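Local coordinates for protein putative adhesin (Bacteroides fragilis NCTC 9343, PDB 3PET) that is of unknown function but probably acts in cell adhesion, as a putative lipoprotein built as a right-handed beta-helix, at residues A[11-16]-A[43-48]; A[16-21]-A[58-63]; A[23-28]-A[64-69]; A[30-35]-A[83-88]. All coordinates share one frame; numbering follows the deposited sequence. Where two conformers were deposited one is given.

Interaction 1 of 4, residues A[11-16]-A[43-48]; sequences LITRDY and DLQIYG
I46 O accepts the shortest well-formed bond between strands 11-16 and 43-47. R14 N donates to I46 O over 2.8 Å at an N-H...O angle of 171°, and T13 CA adds a CA-H...O contact to I46 O at 3.4 Å. I46 N answers by donating to R14 O, and I12 and G48 exchange the same two-way bonding, so these are hydrogen-bonded pairs of an antiparallel sheet, with T13-Y47 as the non-hydrogen-bonded pair between them. Y16 N donates to L44 O at the other end. On the face of Y16, L44 and I46 the contact is apolar. CG of Y16 is anti to the carbonyl carbon (chi1 -48°), and the ring reaches across the strand partner: Y16 CD1 lies 3.8 Å from L44 CD2, and Y16 CE1 lies 3.6 Å from I46 CD1. V53 of helix 50-53 also touches I12, R14 and Y16. On the reverse face, with T13, D15, Q45 and Y47, polar groups enter. T13 OG1 meets the edge of the Y47 ring, 3.3 Å from Y47 CD1, while the Y47 hydroxyl reaches out to the methyl L11 CD1. From the same face D15 OD1 comes within 2.5 Å of D43 OD1, the carboxylate planes turned 77° against each other. Such closeness is consistent with one acid holding a proton, which would raise its apparent pKa and could make this end of the pairing sensitive to pH.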
# COMPACT_ATOMS: atom_id res chain seq x y z
N LEU A 11 -21.45 -16.14 -21.18
CA LEU A 11 -21.36 -14.82 -20.57
C LEU A 11 -22.75 -14.26 -20.43
O LEU A 11 -23.51 -14.20 -21.41
CB LEU A 11 -20.43 -13.89 -21.38
CG LEU A 11 -19.03 -14.45 -21.67
CD1 LEU A 11 -18.23 -13.46 -22.47
CD2 LEU A 11 -18.27 -14.78 -20.37
N ILE A 12 -23.12 -13.91 -19.20
CA ILE A 12 -24.45 -13.41 -18.88
C ILE A 12 -24.39 -12.09 -18.16
O ILE A 12 -23.36 -11.69 -17.60
CB ILE A 12 -25.22 -14.45 -17.98
CG1 ILE A 12 -24.58 -14.59 -16.58
CG2 ILE A 12 -25.43 -15.82 -18.67
CD1 ILE A 12 -25.52 -14.71 -15.43
N THR A 13 -25.55 -11.41 -18.14
CA THR A 13 -25.82 -10.27 -17.30
C THR A 13 -26.94 -10.70 -16.38
O THR A 13 -28.03 -11.09 -16.83
CB THR A 13 -26.15 -8.98 -18.06
OG1 THR A 13 -25.05 -8.58 -18.85
CG2 THR A 13 -26.51 -7.85 -17.11
N ARG A 14 -26.66 -10.64 -15.08
CA ARG A 14 -27.69 -10.93 -14.10
C ARG A 14 -28.17 -9.60 -13.54
O ARG A 14 -27.37 -8.75 -13.14
CB ARG A 14 -27.18 -11.88 -13.01
CG ARG A 14 -28.24 -12.30 -12.01
CD ARG A 14 -27.78 -13.55 -11.28
NE ARG A 14 -28.63 -13.85 -10.13
CZ ARG A 14 -28.44 -14.89 -9.32
NH1 ARG A 14 -27.44 -15.74 -9.54
NH2 ARG A 14 -29.24 -15.09 -8.29
N ASP A 15 -29.48 -9.39 -13.58
CA ASP A 15 -30.09 -8.16 -13.09
C ASP A 15 -30.73 -8.46 -11.74
O ASP A 15 -31.51 -9.40 -11.62
CB ASP A 15 -31.12 -7.63 -14.09
CG ASP A 15 -31.70 -6.27 -13.74
OD1 ASP A 15 -31.08 -5.56 -12.94
OD2 ASP A 15 -32.75 -5.91 -14.30
N TYR A 16 -30.36 -7.66 -10.72
CA TYR A 16 -30.89 -7.77 -9.37
C TYR A 16 -31.74 -6.54 -9.09
O TYR A 16 -31.22 -5.40 -9.04
CB TYR A 16 -29.77 -7.91 -8.31
CG TYR A 16 -28.70 -8.95 -8.63
CD1 TYR A 16 -27.72 -8.71 -9.58
CD2 TYR A 16 -28.63 -10.15 -7.91
CE1 TYR A 16 -26.73 -9.65 -9.87
CE2 TYR A 16 -27.64 -11.10 -8.18
CZ TYR A 16 -26.67 -10.83 -9.14
OH TYR A 16 -25.67 -11.74 -9.44
N ASP A 43 -30.60 0.13 -9.69
CA ASP A 43 -30.36 -1.11 -10.40
C ASP A 43 -28.96 -1.66 -10.13
O ASP A 43 -28.03 -0.92 -9.81
CB ASP A 43 -30.58 -0.92 -11.93
CG ASP A 43 -30.67 -2.24 -12.69
OD1 ASP A 43 -31.44 -3.15 -12.24
OD2 ASP A 43 -29.89 -2.42 -13.65
N LEU A 44 -28.85 -2.99 -10.21
CA LEU A 44 -27.61 -3.71 -10.06
C LEU A 44 -27.54 -4.76 -11.12
O LEU A 44 -28.45 -5.60 -11.23
CB LEU A 44 -27.47 -4.35 -8.65
CG LEU A 44 -26.25 -5.28 -8.48
CD1 LEU A 44 -24.92 -4.50 -8.50
CD2 LEU A 44 -26.38 -6.10 -7.23
N GLN A 45 -26.47 -4.70 -11.93
CA GLN A 45 -26.20 -5.70 -12.96
C GLN A 45 -24.82 -6.24 -12.79
O GLN A 45 -23.88 -5.48 -12.55
CB GLN A 45 -26.39 -5.17 -14.38
CG GLN A 45 -27.76 -4.57 -14.62
CD GLN A 45 -28.04 -4.26 -16.05
OE1 GLN A 45 -27.14 -3.97 -16.86
NE2 GLN A 45 -29.31 -4.28 -16.38
N ILE A 46 -24.69 -7.56 -12.93
CA ILE A 46 -23.39 -8.22 -12.85
C ILE A 46 -23.21 -9.01 -14.13
O ILE A 46 -24.04 -9.85 -14.49
CB ILE A 46 -23.18 -9.05 -11.56
CG1 ILE A 46 -23.35 -8.13 -10.29
CG2 ILE A 46 -21.75 -9.68 -11.57
CD1 ILE A 46 -23.39 -8.81 -8.92
N TYR A 47 -22.13 -8.70 -14.85
CA TYR A 47 -21.75 -9.32 -16.11
C TYR A 47 -20.54 -10.23 -15.92
O TYR A 47 -19.58 -9.85 -15.26
CB TYR A 47 -21.44 -8.25 -17.16
CG TYR A 47 -20.94 -8.81 -18.48
CD1 TYR A 47 -21.84 -9.25 -19.46
CD2 TYR A 47 -19.58 -8.96 -18.73
CE1 TYR A 47 -21.39 -9.80 -20.66
CE2 TYR A 47 -19.12 -9.51 -19.93
CZ TYR A 47 -20.03 -9.92 -20.90
OH TYR A 47 -19.63 -10.46 -22.11
N GLY A 48 -20.56 -11.38 -16.56
CA GLY A 48 -19.42 -12.28 -16.53
C GLY A 48 -19.85 -13.69 -16.81
O GLY A 48 -21.02 -13.92 -17.12

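Interaction 2 of 4, residues A[16-21]-A[58-63]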
# COMPACT_ATOMS: atom_id res chain seq x y z
N TYR A 16 -30.36 -7.66 -10.72
CA TYR A 16 -30.89 -7.77 -9.37
C TYR A 16 -31.74 -6.54 -9.09
O TYR A 16 -31.22 -5.40 -9.04
CB TYR A 16 -29.77 -7.91 -8.31
CG TYR A 16 -28.70 -8.95 -8.63
CD1 TYR A 16 -27.72 -8.71 -9.58
CD2 TYR A 16 -28.63 -10.15 -7.91
CE1 TYR A 16 -26.73 -9.65 -9.87
CE2 TYR A 16 -27.64 -11.10 -8.18
CZ TYR A 16 -26.67 -10.83 -9.14
OH TYR A 16 -25.67 -11.74 -9.44
N LYS A 17 -33.03 -6.75 -8.93
CA LYS A 17 -33.96 -5.66 -8.63
C LYS A 17 -33.90 -5.41 -7.13
O LYS A 17 -34.67 -5.97 -6.36
CB LYS A 17 -35.38 -5.99 -9.12
N VAL A 18 -32.89 -4.66 -6.72
CA VAL A 18 -32.62 -4.35 -5.32
C VAL A 18 -33.43 -3.13 -4.86
O VAL A 18 -33.84 -2.31 -5.68
CB VAL A 18 -31.09 -4.12 -5.11
CG1 VAL A 18 -30.31 -5.40 -5.37
CG2 VAL A 18 -30.55 -2.99 -5.99
N LYS A 19 -33.64 -3.02 -3.55
CA LYS A 19 -34.26 -1.87 -2.90
C LYS A 19 -33.33 -0.67 -3.06
O LYS A 19 -32.13 -0.87 -3.27
CB LYS A 19 -34.47 -2.15 -1.40
CG LYS A 19 -35.66 -3.02 -1.06
CD LYS A 19 -36.00 -2.85 0.41
CE LYS A 19 -36.81 -3.99 0.96
NZ LYS A 19 -36.74 -4.01 2.44
N GLU A 20 -33.85 0.56 -2.93
CA GLU A 20 -32.97 1.72 -3.07
C GLU A 20 -31.97 1.78 -1.90
O GLU A 20 -32.28 1.39 -0.77
CB GLU A 20 -33.77 3.02 -3.20
CG GLU A 20 -32.86 4.21 -3.53
CD GLU A 20 -33.56 5.52 -3.81
OE1 GLU A 20 -34.78 5.49 -4.10
OE2 GLU A 20 -32.89 6.57 -3.76
N PHE A 21 -30.75 2.21 -2.21
CA PHE A 21 -29.62 2.34 -1.29
C PHE A 21 -28.89 3.63 -1.62
O PHE A 21 -29.02 4.14 -2.74
CB PHE A 21 -28.66 1.11 -1.42
CG PHE A 21 -28.15 0.90 -2.83
CD1 PHE A 21 -27.06 1.62 -3.31
CD2 PHE A 21 -28.82 0.04 -3.70
CE1 PHE A 21 -26.64 1.47 -4.63
CE2 PHE A 21 -28.39 -0.10 -5.03
CZ PHE A 21 -27.31 0.61 -5.48
N VAL A 58 -25.81 -10.92 -2.89
CA VAL A 58 -26.32 -9.55 -2.98
C VAL A 58 -27.39 -9.32 -1.92
O VAL A 58 -28.27 -10.15 -1.77
CB VAL A 58 -26.90 -9.35 -4.42
CG1 VAL A 58 -27.65 -8.01 -4.55
CG2 VAL A 58 -25.80 -9.46 -5.48
N ALA A 59 -27.35 -8.18 -1.22
CA ALA A 59 -28.37 -7.80 -0.23
C ALA A 59 -28.37 -6.32 0.01
O ALA A 59 -27.32 -5.70 0.02
CB ALA A 59 -28.14 -8.52 1.10
N VAL A 60 -29.56 -5.75 0.23
CA VAL A 60 -29.68 -4.36 0.64
C VAL A 60 -30.17 -4.39 2.08
O VAL A 60 -31.18 -5.02 2.39
CB VAL A 60 -30.55 -3.46 -0.28
CG1 VAL A 60 -30.72 -2.06 0.33
CG2 VAL A 60 -29.94 -3.35 -1.68
N LYS A 61 -29.44 -3.76 2.96
CA LYS A 61 -29.72 -3.69 4.40
C LYS A 61 -29.26 -2.32 4.90
O LYS A 61 -28.16 -1.91 4.55
CB LYS A 61 -28.98 -4.85 5.08
CG LYS A 61 -28.92 -4.87 6.59
CD LYS A 61 -28.82 -6.33 7.11
CE LYS A 61 -27.84 -7.21 6.36
NZ LYS A 61 -27.83 -8.61 6.88
N ASP A 62 -30.08 -1.64 5.74
CA ASP A 62 -29.83 -0.31 6.31
C ASP A 62 -29.29 0.66 5.24
O ASP A 62 -28.22 1.29 5.41
CB ASP A 62 -28.96 -0.33 7.60
CG ASP A 62 -27.70 -1.18 7.60
OD1 ASP A 62 -26.75 -0.82 6.88
OD2 ASP A 62 -27.64 -2.15 8.39
N ASN A 63 -30.04 0.78 4.12
CA ASN A 63 -29.77 1.66 2.97
C ASN A 63 -28.39 1.39 2.32
O ASN A 63 -27.87 2.24 1.59
CB ASN A 63 -29.94 3.14 3.37
CG ASN A 63 -31.38 3.49 3.74
OD1 ASN A 63 -32.34 2.95 3.20
ND2 ASN A 63 -31.57 4.40 4.67
O HOH W 1 -33.39 0.76 1.63
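From Y16 to F21 the chain has no regular structure, yet it runs only 23° from the direction of 58-63 and closes on it, the CA separation falling from 8.1 Å at Y16-V58 to 4.3 Å at F21-N63. Early in this approach K17 is the centre of an inverse gamma turn, with a weak bond from V18 N to Y16 O. Side chains then bridge the gap. V58 CG2 sits over one face of the Y16 ring, 3.9 Å from the ring centroid and displaced toward the rim, a CH-pi contact. The other V58 methyl, CG1, meets V18 CG1 at 3.8 Å, the two side chains crossing at about a right angle. V60 serves the next step with both branches: its CG2 lies 3.7 Å from V18 CB and also faces K19 O and F21 CD2, while CG1 turns to the carbonyl of E20. CG of F21 stands between its backbone N and carbonyl carbon (chi1 56°), and the ring packs on L65 and I85, beyond these two segments. Where the chains come nearest, F21 CB lies 3.3 Å from N63 O, and one water donates both to E20 O at 2.7 Å and to N63 OD1. The chemistry divides accordingly: alternate valines of strand 56-61 hold the chain running alongside mainly through apolar packing, and one water links the two segments at the N63 end of this surface contact.

Interaction 3 of 4, residues A[23-28]-A[64-69]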
# COMPACT_ATOMS: atom_id res chain seq x y z
N LYS A 23 -25.53 3.76 -0.18
CA LYS A 23 -24.20 3.30 0.22
C LYS A 23 -23.90 1.96 -0.41
O LYS A 23 -24.80 1.15 -0.63
CB LYS A 23 -24.05 3.19 1.76
CG LYS A 23 -24.11 4.52 2.50
CD LYS A 23 -24.00 4.36 4.03
CE LYS A 23 -25.23 3.81 4.78
NZ LYS A 23 -26.41 4.74 4.77
N ILE A 24 -22.62 1.73 -0.72
CA ILE A 24 -22.12 0.50 -1.32
C ILE A 24 -21.05 -0.07 -0.42
O ILE A 24 -20.13 0.66 -0.02
CB ILE A 24 -21.59 0.71 -2.78
CG1 ILE A 24 -22.70 1.25 -3.73
CG2 ILE A 24 -20.94 -0.61 -3.35
CD1 ILE A 24 -22.13 2.05 -4.94
N ASP A 25 -21.14 -1.38 -0.13
CA ASP A 25 -20.15 -2.12 0.65
C ASP A 25 -19.84 -3.38 -0.14
O ASP A 25 -20.68 -4.27 -0.24
CB ASP A 25 -20.67 -2.41 2.06
CG ASP A 25 -19.65 -3.04 2.99
OD1 ASP A 25 -19.12 -4.11 2.65
OD2 ASP A 25 -19.46 -2.51 4.09
N ALA A 26 -18.64 -3.43 -0.76
CA ALA A 26 -18.31 -4.53 -1.66
C ALA A 26 -17.01 -5.27 -1.28
O ALA A 26 -15.97 -4.63 -1.08
CB ALA A 26 -18.23 -4.01 -3.09
N GLY A 27 -17.11 -6.60 -1.23
CA GLY A 27 -16.01 -7.51 -0.93
C GLY A 27 -15.86 -8.52 -2.05
O GLY A 27 -15.58 -9.69 -1.83
N THR A 28 -16.07 -8.06 -3.27
CA THR A 28 -16.05 -8.90 -4.45
C THR A 28 -14.76 -8.76 -5.23
O THR A 28 -13.91 -7.91 -4.92
CB THR A 28 -17.24 -8.49 -5.35
OG1 THR A 28 -17.22 -7.07 -5.48
CG2 THR A 28 -18.58 -8.94 -4.80
N THR A 64 -27.85 0.19 2.51
CA THR A 64 -26.54 -0.19 1.97
C THR A 64 -26.65 -1.41 1.09
O THR A 64 -27.24 -2.41 1.48
CB THR A 64 -25.54 -0.46 3.11
OG1 THR A 64 -25.57 0.62 4.04
CG2 THR A 64 -24.11 -0.69 2.62
N LEU A 65 -26.05 -1.32 -0.09
CA LEU A 65 -25.93 -2.46 -0.99
C LEU A 65 -24.68 -3.23 -0.57
O LEU A 65 -23.57 -2.68 -0.63
CB LEU A 65 -25.82 -1.99 -2.46
CG LEU A 65 -25.52 -3.09 -3.49
CD1 LEU A 65 -26.69 -4.08 -3.61
CD2 LEU A 65 -25.21 -2.47 -4.84
N PHE A 66 -24.87 -4.49 -0.14
CA PHE A 66 -23.76 -5.37 0.25
C PHE A 66 -23.52 -6.39 -0.83
O PHE A 66 -24.43 -7.12 -1.20
CB PHE A 66 -24.05 -6.08 1.59
CG PHE A 66 -24.03 -5.18 2.81
CD1 PHE A 66 -22.85 -4.93 3.49
CD2 PHE A 66 -25.21 -4.63 3.29
CE1 PHE A 66 -22.85 -4.11 4.63
CE2 PHE A 66 -25.20 -3.85 4.44
CZ PHE A 66 -24.03 -3.57 5.09
N LEU A 67 -22.29 -6.45 -1.33
CA LEU A 67 -21.87 -7.43 -2.33
C LEU A 67 -20.78 -8.29 -1.69
O LEU A 67 -19.80 -7.75 -1.21
CB LEU A 67 -21.36 -6.74 -3.61
CG LEU A 67 -22.28 -5.71 -4.27
CD1 LEU A 67 -21.55 -4.99 -5.40
CD2 LEU A 67 -23.58 -6.36 -4.80
N SER A 68 -20.99 -9.59 -1.59
CA SER A 68 -20.03 -10.47 -0.96
C SER A 68 -19.82 -11.74 -1.77
O SER A 68 -20.52 -11.97 -2.75
CB SER A 68 -20.48 -10.82 0.45
OG SER A 68 -21.75 -11.44 0.41
N ILE A 69 -18.82 -12.55 -1.37
CA ILE A 69 -18.48 -13.82 -2.01
C ILE A 69 -18.19 -14.86 -0.95
O ILE A 69 -17.91 -14.51 0.20
CB ILE A 69 -17.27 -13.70 -3.01
CG1 ILE A 69 -15.96 -13.28 -2.30
CG2 ILE A 69 -17.60 -12.75 -4.18
CD1 ILE A 69 -14.69 -13.68 -3.01
O HOH W 2 -19.74 -6.74 1.42
O HOH W 3 -16.86 -10.98 0.51
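L65 uses both its backbone polar atoms: its N donates to K23 O over 2.8 Å (N-H...O 171°) while L65 O accepts from D25 N. The alternation continues as L67 N donates to D25 O and G27 N to L67 O, the bonding of parallel strands. One step further a water takes over: it donates to G27 O at 3.0 Å and accepts from I69 N at 3.1 Å. Above the backbone, D25 is held by a salt bridge from its OD2 to K96, and its CB lies 3.6 Å from F66 CD1, with carboxylate and ring planes 39° apart. T64 CG2 lies over one face of that F66 ring, 3.7 Å above its plane and toward the rim, whereas T64 OG1, bonded to D62 O, has K23 CE beside it. On the opposite face I24, A26, L65 and L67 are apolar; at its end T28 CG2 touches L67 CB at 3.7 Å, with I83 adding contacts to both. Strand 23-26 pairs on its other edge with strand 92-95. Such in-register pairing is typical of stacked parallel strands in a beta-helix, here the right-handed one of this protein, with 64-69 extending the stack beyond 23-26 out of chain order.

Interaction 4 of 4, residues A[30-35]-A[83-88]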
# COMPACT_ATOMS: atom_id res chain seq x y z
N GLY A 30 -13.69 -7.92 -9.10
CA GLY A 30 -14.21 -7.37 -10.35
C GLY A 30 -14.34 -5.87 -10.28
O GLY A 30 -14.45 -5.30 -9.18
N ASN A 31 -14.37 -5.23 -11.45
CA ASN A 31 -14.45 -3.78 -11.53
C ASN A 31 -15.86 -3.32 -11.35
O ASN A 31 -16.80 -3.97 -11.82
CB ASN A 31 -13.87 -3.27 -12.85
CG ASN A 31 -12.39 -3.54 -12.97
OD1 ASN A 31 -11.65 -3.53 -11.99
ND2 ASN A 31 -11.94 -3.87 -14.16
N ILE A 32 -16.00 -2.20 -10.64
CA ILE A 32 -17.32 -1.62 -10.35
C ILE A 32 -17.47 -0.28 -11.05
O ILE A 32 -16.58 0.57 -10.96
CB ILE A 32 -17.55 -1.48 -8.83
CG1 ILE A 32 -17.54 -2.88 -8.15
CG2 ILE A 32 -18.85 -0.68 -8.53
CD1 ILE A 32 -17.46 -2.86 -6.62
N TYR A 33 -18.63 -0.08 -11.71
CA TYR A 33 -18.95 1.16 -12.40
C TYR A 33 -20.24 1.69 -11.81
O TYR A 33 -21.30 1.08 -11.98
CB TYR A 33 -19.05 0.95 -13.93
CG TYR A 33 -17.74 0.55 -14.57
CD1 TYR A 33 -17.33 -0.78 -14.61
CD2 TYR A 33 -16.86 1.51 -15.07
CE1 TYR A 33 -16.10 -1.15 -15.16
CE2 TYR A 33 -15.64 1.16 -15.64
CZ TYR A 33 -15.26 -0.17 -15.67
OH TYR A 33 -14.05 -0.49 -16.24
N TYR A 34 -20.16 2.81 -11.08
CA TYR A 34 -21.34 3.42 -10.50
C TYR A 34 -21.80 4.59 -11.39
O TYR A 34 -20.99 5.39 -11.86
CB TYR A 34 -21.09 3.88 -9.04
CG TYR A 34 -22.25 4.68 -8.49
CD1 TYR A 34 -23.38 4.05 -7.96
CD2 TYR A 34 -22.27 6.08 -8.58
CE1 TYR A 34 -24.49 4.77 -7.52
CE2 TYR A 34 -23.38 6.81 -8.15
CZ TYR A 34 -24.48 6.16 -7.62
OH TYR A 34 -25.58 6.88 -7.22
N THR A 35 -23.11 4.69 -11.58
CA THR A 35 -23.78 5.76 -12.30
C THR A 35 -24.86 6.35 -11.40
O THR A 35 -25.64 5.60 -10.81
CB THR A 35 -24.40 5.25 -13.63
OG1 THR A 35 -23.38 4.67 -14.44
CG2 THR A 35 -25.11 6.39 -14.43
N ILE A 83 -19.28 -5.20 -12.62
CA ILE A 83 -20.39 -4.88 -11.74
C ILE A 83 -20.86 -3.46 -12.06
O ILE A 83 -20.08 -2.53 -11.94
CB ILE A 83 -19.99 -5.07 -10.24
CG1 ILE A 83 -19.56 -6.53 -9.96
CG2 ILE A 83 -21.13 -4.61 -9.29
CD1 ILE A 83 -18.64 -6.74 -8.69
N THR A 84 -22.12 -3.31 -12.49
CA THR A 84 -22.69 -2.03 -12.87
C THR A 84 -23.75 -1.68 -11.84
O THR A 84 -24.70 -2.44 -11.63
CB THR A 84 -23.20 -2.11 -14.32
OG1 THR A 84 -22.05 -2.26 -15.15
CG2 THR A 84 -23.95 -0.86 -14.76
N ILE A 85 -23.56 -0.54 -11.16
CA ILE A 85 -24.45 -0.10 -10.09
C ILE A 85 -25.04 1.29 -10.42
O ILE A 85 -24.33 2.17 -10.91
CB ILE A 85 -23.67 -0.07 -8.73
CG1 ILE A 85 -22.90 -1.39 -8.46
CG2 ILE A 85 -24.62 0.28 -7.55
CD1 ILE A 85 -22.11 -1.44 -7.07
N THR A 86 -26.33 1.47 -10.15
CA THR A 86 -26.95 2.77 -10.34
C THR A 86 -27.99 3.00 -9.26
O THR A 86 -28.72 2.09 -8.87
CB THR A 86 -27.48 3.05 -11.78
OG1 THR A 86 -28.02 4.38 -11.82
CG2 THR A 86 -28.51 2.08 -12.24
N SER A 87 -28.03 4.24 -8.77
CA SER A 87 -28.98 4.70 -7.77
C SER A 87 -29.17 6.22 -7.90
O SER A 87 -28.28 6.88 -8.43
CB SER A 87 -28.51 4.31 -6.37
OG SER A 87 -27.38 5.08 -5.99
N PRO A 88 -30.29 6.80 -7.40
CA PRO A 88 -30.45 8.27 -7.48
C PRO A 88 -29.43 9.04 -6.62
O PRO A 88 -29.07 10.17 -6.98
CB PRO A 88 -31.89 8.48 -6.97
CG PRO A 88 -32.58 7.16 -7.24
CD PRO A 88 -31.51 6.18 -6.84
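I32 and I83 lie side by side and point the same way, I32 CG1 being 3.9 Å from I83 CB, in the close-packed interior of a right-handed beta-helix where strands 31-36 and 82-87 run parallel. I32 CG2 also meets I85 CD1 at 3.7 Å, and Y34 continues this apolar row. CG of Y34 is anti to the backbone N (chi1 173°), and the ring crosses I85 at about a right angle, Y34 CD1 at the ring edge lying 4.0 Å from I85 CG2. L44 of strand 43-47 packs on I83 and I85 from the same side. The backbone pairing is regular: I83 N donates to N31 O and I85 N to Y33 O, while Y33 N and T35 N donate to I83 O and I85 O. The face bearing Y33, T84, T35 and T86 is looser. There the side chain of Y33 comes no nearer than 4.1 Å to the partner strand, from Y33 CB to I83 O, and its ring stacks instead on H102; T35 is solvent-exposed. At the C-terminal end of the pairing the bonds change character. S87 N reaches T35 O only weakly, at 3.4 Å, whereas T86 OG1 donates to the same T35 O over 2.9 Å from above the carbonyl plane, 51° out of it. On the interior side the hydroxyl of Y34 donates to S87 OG at 2.8 Å, and S87 OG is bonded in turn to T89 O.

From the N terminus, strand 11-16 is met by 43-48 in interaction 1, closing a loop of 26 residues. The chain leaving that strand, 16-21, is met by 58-63 in interaction 2, which shares Y16 with interaction 1. Strand 23-26 then pairs with 64-69 (interaction 3) and strand 31-36 with 82-87 (interaction 4). Interactions 2, 3 and 4 close loops of 36, 35 and 47 residues. All four cross and none nests, because every first segment precedes 43-48 and each later one has a later partner. Strand 82-87 lies between 31-36 and 43-47, joining interactions 1 and 4; strands 56-61 and 64-69 join 2 and 3. Together they tie the antiparallel N-terminal end to the parallel coils beyond.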